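Local atomic coordinates of phosphothreonine lyase ospF (Shigella flexneri, PDB entry 3I0U), a protein that probably removes phosphate from phosphothreonine in host signalling proteins by beta-elimination, as a phosphothreonine lyase that Shigella delivers as a type III effector. Residues A[20-25]-A[148-153]; A[25-30]-A[153-158]. One frame throughout, in Å; residues are numbered along the deposited sequence.

Contact 1. Residues A[20-25]-A[148-153]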
ATOM      1  N   ASN A  20      22.141  -2.459   0.970  1.00 72.08           N
ATOM      2  CA  ASN A  20      22.763  -3.760   0.846  1.00 72.33           C
ATOM      3  C   ASN A  20      22.161  -4.842   1.718  1.00 72.62           C
ATOM      4  O   ASN A  20      22.319  -6.038   1.408  1.00 73.16           O
ATOM      5  CB  ASN A  20      24.249  -3.673   1.124  1.00 72.33           C
ATOM      6  CG  ASN A  20      25.022  -3.193  -0.067  1.00 72.59           C
ATOM      7  OD1 ASN A  20      25.064  -3.853  -1.120  1.00 72.71           O
ATOM      8  ND2 ASN A  20      25.652  -2.028   0.081  1.00 72.78           N
ATOM      9  N   GLN A  21      21.487  -4.442   2.803  1.00 72.56           N
ATOM     10  CA  GLN A  21      20.804  -5.433   3.631  1.00 72.58           C
ATOM     11  C   GLN A  21      19.587  -6.026   2.932  1.00 72.39           C
ATOM     12  O   GLN A  21      19.372  -7.232   2.985  1.00 72.78           O
ATOM     13  CB  GLN A  21      20.475  -4.874   5.010  1.00 72.34           C
ATOM     14  CG  GLN A  21      21.649  -5.015   5.973  1.00 72.46           C
ATOM     15  CD  GLN A  21      21.426  -4.341   7.328  1.00 72.79           C
ATOM     16  OE1 GLN A  21      20.398  -3.682   7.557  1.00 72.50           O
ATOM     17  NE2 GLN A  21      22.400  -4.516   8.240  1.00 71.99           N
ATOM     18  N   ILE A  22      18.851  -5.169   2.230  1.00 72.60           N
ATOM     19  CA  ILE A  22      17.648  -5.542   1.457  1.00 72.62           C
ATOM     20  C   ILE A  22      17.994  -6.614   0.393  1.00 72.97           C
ATOM     21  O   ILE A  22      17.275  -7.608   0.195  1.00 72.96           O
ATOM     22  CB  ILE A  22      17.061  -4.269   0.808  1.00 72.33           C
ATOM     23  CG1 ILE A  22      16.509  -3.342   1.905  1.00 72.49           C
ATOM     24  CG2 ILE A  22      16.034  -4.618  -0.257  1.00 71.75           C
ATOM     25  CD1 ILE A  22      16.064  -1.988   1.436  1.00 72.21           C
ATOM     26  N   ARG A  23      19.158  -6.446  -0.223  1.00 72.86           N
ATOM     27  CA  ARG A  23      19.571  -7.328  -1.303  1.00 72.94           C
ATOM     28  C   ARG A  23      20.113  -8.665  -0.760  1.00 72.56           C
ATOM     29  O   ARG A  23      20.261  -9.640  -1.519  1.00 71.95           O
ATOM     30  CB  ARG A  23      20.589  -6.606  -2.203  1.00 73.14           C
ATOM     31  CG  ARG A  23      20.115  -5.195  -2.624  1.00 74.26           C
ATOM     32  CD  ARG A  23      20.745  -4.715  -3.931  1.00 75.19           C
ATOM     33  NE  ARG A  23      20.047  -5.285  -5.096  1.00 75.90           N
ATOM     34  CZ  ARG A  23      20.542  -6.269  -5.839  1.00 75.30           C
ATOM     35  NH1 ARG A  23      19.845  -6.736  -6.876  1.00 74.16           N
ATOM     36  NH2 ARG A  23      21.726  -6.796  -5.520  1.00 72.94           N
ATOM     37  N   GLN A  24      20.371  -8.715   0.554  1.00 72.28           N
ATOM     38  CA  GLN A  24      20.801  -9.951   1.225  1.00 72.11           C
ATOM     39  C   GLN A  24      19.667 -10.935   1.514  1.00 72.01           C
ATOM     40  O   GLN A  24      19.908 -12.150   1.613  1.00 72.20           O
ATOM     41  CB  GLN A  24      21.581  -9.643   2.506  1.00 71.77           C
ATOM     42  CG  GLN A  24      23.071  -9.505   2.232  1.00 72.29           C
ATOM     43  CD  GLN A  24      23.901  -9.274   3.486  1.00 73.00           C
ATOM     44  OE1 GLN A  24      23.734  -8.261   4.169  1.00 74.36           O
ATOM     45  NE2 GLN A  24      24.804 -10.210   3.786  1.00 72.12           N
ATOM     46  N   TYR A  25      18.445 -10.409   1.642  1.00 71.74           N
ATOM     47  CA  TYR A  25      17.273 -11.209   1.960  1.00 71.26           C
ATOM     48  C   TYR A  25      16.752 -11.990   0.760  1.00 71.08           C
ATOM     49  O   TYR A  25      16.709 -11.450  -0.358  1.00 71.50           O
ATOM     50  CB  TYR A  25      16.155 -10.288   2.435  1.00 71.27           C
ATOM     51  CG  TYR A  25      16.430  -9.587   3.740  1.00 71.27           C
ATOM     52  CD1 TYR A  25      16.849 -10.328   4.886  1.00 71.44           C
ATOM     53  CD2 TYR A  25      16.257  -8.182   3.843  1.00 70.65           C
ATOM     54  CE1 TYR A  25      17.081  -9.682   6.102  1.00 71.31           C
ATOM     55  CE2 TYR A  25      16.474  -7.527   5.051  1.00 71.36           C
ATOM     56  CZ  TYR A  25      16.884  -8.287   6.178  1.00 71.82           C
ATOM     57  OH  TYR A  25      17.097  -7.636   7.367  1.00 72.16           O
ATOM     58  N   LEU A 148      14.093  -5.083   6.908  1.00 71.05           N
ATOM     59  CA  LEU A 148      13.195  -6.194   6.652  1.00 71.27           C
ATOM     60  C   LEU A 148      11.908  -5.609   6.238  1.00 71.98           C
ATOM     61  O   LEU A 148      11.293  -6.098   5.267  1.00 72.26           O
ATOM     62  CB  LEU A 148      12.901  -7.003   7.906  1.00 71.46           C
ATOM     63  CG  LEU A 148      12.686  -8.525   7.876  1.00 70.76           C
ATOM     64  CD1 LEU A 148      11.843  -8.900   9.054  1.00 69.90           C
ATOM     65  CD2 LEU A 148      12.087  -9.110   6.614  1.00 69.16           C
ATOM     66  N   LEU A 149      11.492  -4.564   6.971  1.00 71.89           N
ATOM     67  CA  LEU A 149      10.255  -3.865   6.655  1.00 71.18           C
ATOM     68  C   LEU A 149      10.337  -3.417   5.207  1.00 70.94           C
ATOM     69  O   LEU A 149       9.498  -3.788   4.402  1.00 70.32           O
ATOM     70  CB  LEU A 149      10.051  -2.667   7.579  1.00 71.42           C
ATOM     71  CG  LEU A 149       8.632  -2.187   7.985  1.00 71.48           C
ATOM     72  CD1 LEU A 149       8.577  -0.678   7.962  1.00 69.60           C
ATOM     73  CD2 LEU A 149       7.497  -2.741   7.125  1.00 69.55           C
ATOM     74  N   LEU A 150      11.392  -2.670   4.888  1.00 71.09           N
ATOM     75  CA  LEU A 150      11.617  -2.172   3.535  1.00 71.27           C
ATOM     76  C   LEU A 150      11.686  -3.241   2.468  1.00 70.97           C
ATOM     77  O   LEU A 150      11.202  -3.032   1.361  1.00 71.58           O
ATOM     78  CB  LEU A 150      12.877  -1.326   3.464  1.00 71.42           C
ATOM     79  CG  LEU A 150      12.870  -0.045   4.285  1.00 71.33           C
ATOM     80  CD1 LEU A 150      14.255   0.549   4.283  1.00 69.79           C
ATOM     81  CD2 LEU A 150      11.836   0.942   3.743  1.00 71.09           C
ATOM     82  N   HIS A 151      12.272  -4.379   2.808  1.00 70.66           N
ATOM     83  CA  HIS A 151      12.272  -5.514   1.929  1.00 70.53           C
ATOM     84  C   HIS A 151      10.838  -5.992   1.748  1.00 70.77           C
ATOM     85  O   HIS A 151      10.361  -6.074   0.610  1.00 70.99           O
ATOM     86  CB  HIS A 151      13.163  -6.625   2.456  1.00 70.14           C
ATOM     87  CG  HIS A 151      13.288  -7.775   1.516  1.00 70.72           C
ATOM     88  ND1 HIS A 151      13.755  -7.635   0.226  1.00 71.04           N
ATOM     89  CD2 HIS A 151      12.986  -9.084   1.668  1.00 70.36           C
ATOM     90  CE1 HIS A 151      13.745  -8.813  -0.371  1.00 70.96           C
ATOM     91  NE2 HIS A 151      13.288  -9.710   0.483  1.00 71.40           N
ATOM     92  N   LYS A 152      10.144  -6.252   2.861  1.00 70.71           N
ATOM     93  CA  LYS A 152       8.750  -6.676   2.836  1.00 70.76           C
ATOM     94  C   LYS A 152       7.910  -5.745   1.955  1.00 71.08           C
ATOM     95  O   LYS A 152       7.236  -6.216   1.045  1.00 71.64           O
ATOM     96  CB  LYS A 152       8.172  -6.825   4.254  1.00 70.72           C
ATOM     97  CG  LYS A 152       8.579  -8.126   4.977  1.00 70.69           C
ATOM     98  CD  LYS A 152       8.457  -8.138   6.521  1.00 70.72           C
ATOM     99  CE  LYS A 152       7.025  -8.095   7.098  1.00 73.56           C
ATOM    100  NZ  LYS A 152       5.896  -8.918   6.547  1.00 72.47           N
ATOM    101  N   ILE A 153       8.021  -4.441   2.146  1.00 71.00           N
ATOM    102  CA  ILE A 153       7.294  -3.499   1.285  1.00 71.21           C
ATOM    103  C   ILE A 153       7.672  -3.622  -0.198  1.00 71.33           C
ATOM    104  O   ILE A 153       6.799  -3.645  -1.026  1.00 71.06           O
ATOM    105  CB  ILE A 153       7.430  -2.010   1.780  1.00 71.48           C
ATOM    106  CG1 ILE A 153       6.847  -1.857   3.197  1.00 71.35           C
ATOM    107  CG2 ILE A 153       6.728  -1.067   0.827  1.00 69.90           C
ATOM    108  CD1 ILE A 153       7.282  -0.640   3.918  1.00 71.48           C
TER

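Contact 2. Residues A[25-30]-A[153-158]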
ATOM      1  N   TYR A  25      18.445 -10.409   1.642  1.00 71.74           N
ATOM      2  CA  TYR A  25      17.273 -11.209   1.960  1.00 71.26           C
ATOM      3  C   TYR A  25      16.752 -11.990   0.760  1.00 71.08           C
ATOM      4  O   TYR A  25      16.709 -11.450  -0.358  1.00 71.50           O
ATOM      5  CB  TYR A  25      16.155 -10.288   2.435  1.00 71.27           C
ATOM      6  CG  TYR A  25      16.430  -9.587   3.740  1.00 71.27           C
ATOM      7  CD1 TYR A  25      16.849 -10.328   4.886  1.00 71.44           C
ATOM      8  CD2 TYR A  25      16.257  -8.182   3.843  1.00 70.65           C
ATOM      9  CE1 TYR A  25      17.081  -9.682   6.102  1.00 71.31           C
ATOM     10  CE2 TYR A  25      16.474  -7.527   5.051  1.00 71.36           C
ATOM     11  CZ  TYR A  25      16.884  -8.287   6.178  1.00 71.82           C
ATOM     12  OH  TYR A  25      17.097  -7.636   7.367  1.00 72.16           O
ATOM     13  N   PRO A  26      16.269 -13.229   0.997  1.00 70.49           N
ATOM     14  CA  PRO A  26      15.644 -13.992  -0.080  1.00 70.36           C
ATOM     15  C   PRO A  26      14.279 -13.433  -0.378  1.00 70.51           C
ATOM     16  O   PRO A  26      13.751 -12.675   0.435  1.00 70.26           O
ATOM     17  CB  PRO A  26      15.484 -15.385   0.521  1.00 70.32           C
ATOM     18  CG  PRO A  26      15.402 -15.159   1.965  1.00 70.06           C
ATOM     19  CD  PRO A  26      16.245 -13.971   2.269  1.00 70.23           C
ATOM     20  N   ALA A  27      13.721 -13.813  -1.531  1.00 71.12           N
ATOM     21  CA  ALA A  27      12.356 -13.447  -1.942  1.00 71.09           C
ATOM     22  C   ALA A  27      11.339 -13.752  -0.834  1.00 71.15           C
ATOM     23  O   ALA A  27      11.382 -14.795  -0.203  1.00 71.54           O
ATOM     24  CB  ALA A  27      11.992 -14.173  -3.236  1.00 70.65           C
ATOM     25  N   TYR A  28      10.462 -12.807  -0.566  1.00 71.55           N
ATOM     26  CA  TYR A  28       9.492 -12.947   0.511  1.00 71.95           C
ATOM     27  C   TYR A  28       8.114 -13.323   0.022  1.00 71.81           C
ATOM     28  O   TYR A  28       7.622 -12.796  -0.982  1.00 72.24           O
ATOM     29  CB  TYR A  28       9.405 -11.632   1.285  1.00 72.64           C
ATOM     30  CG  TYR A  28       8.842 -11.768   2.674  1.00 72.63           C
ATOM     31  CD1 TYR A  28       9.668 -12.021   3.774  1.00 71.36           C
ATOM     32  CD2 TYR A  28       7.481 -11.640   2.889  1.00 73.01           C
ATOM     33  CE1 TYR A  28       9.118 -12.152   5.057  1.00 72.18           C
ATOM     34  CE2 TYR A  28       6.929 -11.767   4.141  1.00 73.43           C
ATOM     35  CZ  TYR A  28       7.737 -12.015   5.219  1.00 72.87           C
ATOM     36  OH  TYR A  28       7.115 -12.105   6.446  1.00 73.92           O
ATOM     37  N   TYR A  29       7.468 -14.207   0.762  1.00 71.93           N
ATOM     38  CA  TYR A  29       6.145 -14.691   0.360  1.00 72.43           C
ATOM     39  C   TYR A  29       5.075 -14.343   1.365  1.00 72.66           C
ATOM     40  O   TYR A  29       5.282 -14.412   2.583  1.00 74.25           O
ATOM     41  CB  TYR A  29       6.181 -16.180   0.150  1.00 72.14           C
ATOM     42  CG  TYR A  29       7.085 -16.549  -0.973  1.00 73.06           C
ATOM     43  CD1 TYR A  29       6.614 -16.567  -2.285  1.00 74.04           C
ATOM     44  CD2 TYR A  29       8.426 -16.876  -0.738  1.00 72.38           C
ATOM     45  CE1 TYR A  29       7.458 -16.945  -3.351  1.00 75.56           C
ATOM     46  CE2 TYR A  29       9.271 -17.229  -1.782  1.00 74.07           C
ATOM     47  CZ  TYR A  29       8.777 -17.273  -3.093  1.00 74.68           C
ATOM     48  OH  TYR A  29       9.590 -17.614  -4.145  1.00 74.32           O
ATOM     49  N   PHE A  30       3.921 -13.978   0.861  1.00 72.61           N
ATOM     50  CA  PHE A  30       2.831 -13.540   1.726  1.00 72.36           C
ATOM     51  C   PHE A  30       1.720 -14.597   1.702  1.00 72.32           C
ATOM     52  O   PHE A  30       1.176 -14.889   0.651  1.00 72.26           O
ATOM     53  CB  PHE A  30       2.364 -12.174   1.255  1.00 71.57           C
ATOM     54  CG  PHE A  30       3.469 -11.142   1.245  1.00 72.13           C
ATOM     55  CD1 PHE A  30       3.804 -10.456   2.404  1.00 72.26           C
ATOM     56  CD2 PHE A  30       4.190 -10.871   0.091  1.00 72.06           C
ATOM     57  CE1 PHE A  30       4.808  -9.509   2.415  1.00 70.58           C
ATOM     58  CE2 PHE A  30       5.195  -9.941   0.098  1.00 71.45           C
ATOM     59  CZ  PHE A  30       5.482  -9.233   1.274  1.00 71.37           C
ATOM     60  N   ILE A 153       8.021  -4.441   2.146  1.00 71.00           N
ATOM     61  CA  ILE A 153       7.294  -3.499   1.285  1.00 71.21           C
ATOM     62  C   ILE A 153       7.672  -3.622  -0.198  1.00 71.33           C
ATOM     63  O   ILE A 153       6.799  -3.645  -1.026  1.00 71.06           O
ATOM     64  CB  ILE A 153       7.430  -2.010   1.780  1.00 71.48           C
ATOM     65  CG1 ILE A 153       6.847  -1.857   3.197  1.00 71.35           C
ATOM     66  CG2 ILE A 153       6.728  -1.067   0.827  1.00 69.90           C
ATOM     67  CD1 ILE A 153       7.282  -0.640   3.918  1.00 71.48           C
ATOM     68  N   ARG A 154       8.969  -3.740  -0.522  1.00 71.81           N
ATOM     69  CA  ARG A 154       9.398  -3.898  -1.922  1.00 71.69           C
ATOM     70  C   ARG A 154       8.743  -5.101  -2.575  1.00 71.79           C
ATOM     71  O   ARG A 154       8.173  -4.984  -3.668  1.00 71.68           O
ATOM     72  CB  ARG A 154      10.865  -4.113  -2.012  1.00 71.58           C
ATOM     73  CG  ARG A 154      11.688  -2.928  -2.362  1.00 73.21           C
ATOM     74  CD  ARG A 154      13.110  -3.410  -2.609  1.00 73.96           C
ATOM     75  NE  ARG A 154      13.556  -2.813  -3.860  1.00 74.92           N
ATOM     76  CZ  ARG A 154      14.338  -3.396  -4.765  1.00 75.18           C
ATOM     77  NH1 ARG A 154      14.794  -4.644  -4.586  1.00 77.06           N
ATOM     78  NH2 ARG A 154      14.652  -2.736  -5.879  1.00 75.29           N
ATOM     79  N   GLN A 155       8.815  -6.233  -1.865  1.00 71.38           N
ATOM     80  CA  GLN A 155       8.249  -7.510  -2.283  1.00 71.17           C
ATOM     81  C   GLN A 155       6.748  -7.462  -2.453  1.00 71.07           C
ATOM     82  O   GLN A 155       6.219  -8.051  -3.373  1.00 71.02           O
ATOM     83  CB  GLN A 155       8.592  -8.599  -1.265  1.00 70.87           C
ATOM     84  CG  GLN A 155      10.081  -8.876  -1.132  1.00 71.44           C
ATOM     85  CD  GLN A 155      10.662  -9.679  -2.294  1.00 71.39           C
ATOM     86  OE1 GLN A 155      10.243 -10.801  -2.589  1.00 70.86           O
ATOM     87  NE2 GLN A 155      11.656  -9.109  -2.946  1.00 70.88           N
ATOM     88  N   PHE A 156       6.079  -6.747  -1.561  1.00 71.04           N
ATOM     89  CA  PHE A 156       4.647  -6.642  -1.551  1.00 71.22           C
ATOM     90  C   PHE A 156       4.176  -5.887  -2.791  1.00 71.95           C
ATOM     91  O   PHE A 156       3.206  -6.316  -3.417  1.00 72.84           O
ATOM     92  CB  PHE A 156       4.220  -5.887  -0.280  1.00 71.21           C
ATOM     93  CG  PHE A 156       2.772  -6.006   0.062  1.00 71.57           C
ATOM     94  CD1 PHE A 156       2.223  -7.246   0.462  1.00 70.86           C
ATOM     95  CD2 PHE A 156       1.942  -4.874   0.041  1.00 70.11           C
ATOM     96  CE1 PHE A 156       0.842  -7.345   0.808  1.00 71.33           C
ATOM     97  CE2 PHE A 156       0.551  -4.975   0.403  1.00 69.67           C
ATOM     98  CZ  PHE A 156       0.006  -6.211   0.779  1.00 69.62           C
ATOM     99  N   ILE A 157       4.821  -4.753  -3.119  1.00 71.76           N
ATOM    100  CA  ILE A 157       4.447  -3.945  -4.288  1.00 71.58           C
ATOM    101  C   ILE A 157       4.583  -4.812  -5.559  1.00 72.20           C
ATOM    102  O   ILE A 157       3.678  -4.905  -6.401  1.00 72.50           O
ATOM    103  CB  ILE A 157       5.310  -2.666  -4.419  1.00 71.34           C
ATOM    104  CG1 ILE A 157       5.104  -1.682  -3.245  1.00 71.79           C
ATOM    105  CG2 ILE A 157       5.085  -2.013  -5.743  1.00 70.26           C
ATOM    106  CD1 ILE A 157       3.627  -1.384  -2.855  1.00 72.59           C
ATOM    107  N   MET A 158       5.708  -5.491  -5.667  1.00 72.44           N
ATOM    108  CA  MET A 158       5.970  -6.391  -6.780  1.00 73.48           C
ATOM    109  C   MET A 158       4.805  -7.373  -6.926  1.00 73.29           C
ATOM    110  O   MET A 158       4.378  -7.692  -8.030  1.00 73.53           O
ATOM    111  CB  MET A 158       7.234  -7.185  -6.534  1.00 72.15           C
ATOM    112  CG  MET A 158       8.530  -6.409  -6.653  1.00 74.06           C
ATOM    113  SD  MET A 158      10.031  -7.499  -6.475  1.00 76.45           S
ATOM    114  CE  MET A 158       9.759  -8.728  -7.769  1.00 69.32           C
TER

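Contact 1. Residues A[20-25]-A[148-153]
The CB of Tyr25 sits over one face of the His151 imidazole, 3.6 Å from the ring centroid and only 21° off the normal: a CH-pi contact displaced toward the CD2-NE2 side of the ring. The phenol ring follows obliquely, its plane turned 38° from the imidazole, with Tyr25 CD2 at 3.7 Å from His151 CB. Farther out, Tyr25 CE2 lies 3.9 Å from Leu148 CA, while one face of the phenol carries the carbonyl oxygen of Gln21 near its rim. CG of His151 is anti to its backbone N (chi1 -175°), which carries the start of the ring toward residues 20-25. His151 ND1 comes within 3.5 Å of Ile22 O without a hydrogen bond between them, whereas NE2 is hydrogen-bonded to Pro26 O, a bond that would help hold the ring's rotation. Ile22 CG2 lies beside His151 ND1, and the purely aliphatic touch is Ile22 CD1 on Leu150 CB, 3.8 Å. Leu150 also packs on Phe212, Leu215 and Met216 of helix 211-217. In this member of the OspF phosphothreonine lyase family, the contact sets residues 20-25, at the C-terminal side of helix 11-22, against the first turns of helix 147-166.

Contact 2. Residues A[25-30]-A[153-158]
Gln155 and Phe30 bury the most surface here, with Phe156 next, and together they fasten an extended, non-strand loop segment onto a helix of this alpha/beta fold: residues 25-30, part of the loop between helices 11-22 and 39-44, run beside helix 147-166. Gln155 makes the polar half. Its CG is anti to its own carbonyl carbon and the chain then bends at chi2, bringing the amide group round to the loop backbone. There Gln155 OE1 accepts a hydrogen bond from Tyr28 N at 2.9 Å, with an N-H...O angle of 161°. The donor stands well above the plane of the side-chain amide, 51° out of it. Gln155 OE1 also lies 3.4 Å from Ala27 CA, and the aliphatic part of the glutamine is used as well, Gln155 CG resting 3.7 Å from Tyr28 CB. A side chain of the helix thus supplies the acceptor for a peptide N-H of a segment that forms no regular strand.

Phe30 makes the apolar half. It reaches inward over the helix, where its CE2 approaches the backbone N of Phe156. The two phenyl rings cross at about a right angle in an edge-to-face (T-shaped) pair, planes at 76° and centroids 5.2 Å apart, with Phe156 supplying the edge. Leu101 of helix 91-102 touches both phenylalanines, and Asp106 packs on Phe30 while Ser107 and Pro108 pack on Phe156, so the pair joins the loop to a second helix and the residues that follow it. The Phe30 ring is covered on both sides: Tyr28 CD2 lies over one face, toward the rim, and on the opposite face Phe156 CD1 stands 3.8 Å above the plane, over the ring centre.

Both contacts lay the N-terminal part of the chain against helix 147-166, contact 1 through the C-terminal side of helix 11-22 and contact 2 through the irregular segment that follows. Contact 1 is the more buried, yet its centre lies farther from the centre of the chain, about 17 Å against 13 Å; contact 2 is partly buried. Across its own segments contact 1 has no hydrogen bond, relying on CH-pi and aliphatic packing, whereas contact 2 pairs a backbone-to-glutamine bond with a T-shaped phenylalanine pair. Their centres are about 8 Å apart; they share Tyr25 and Ile153, and the histidine bond of contact 1 bridges to the loop of contact 2.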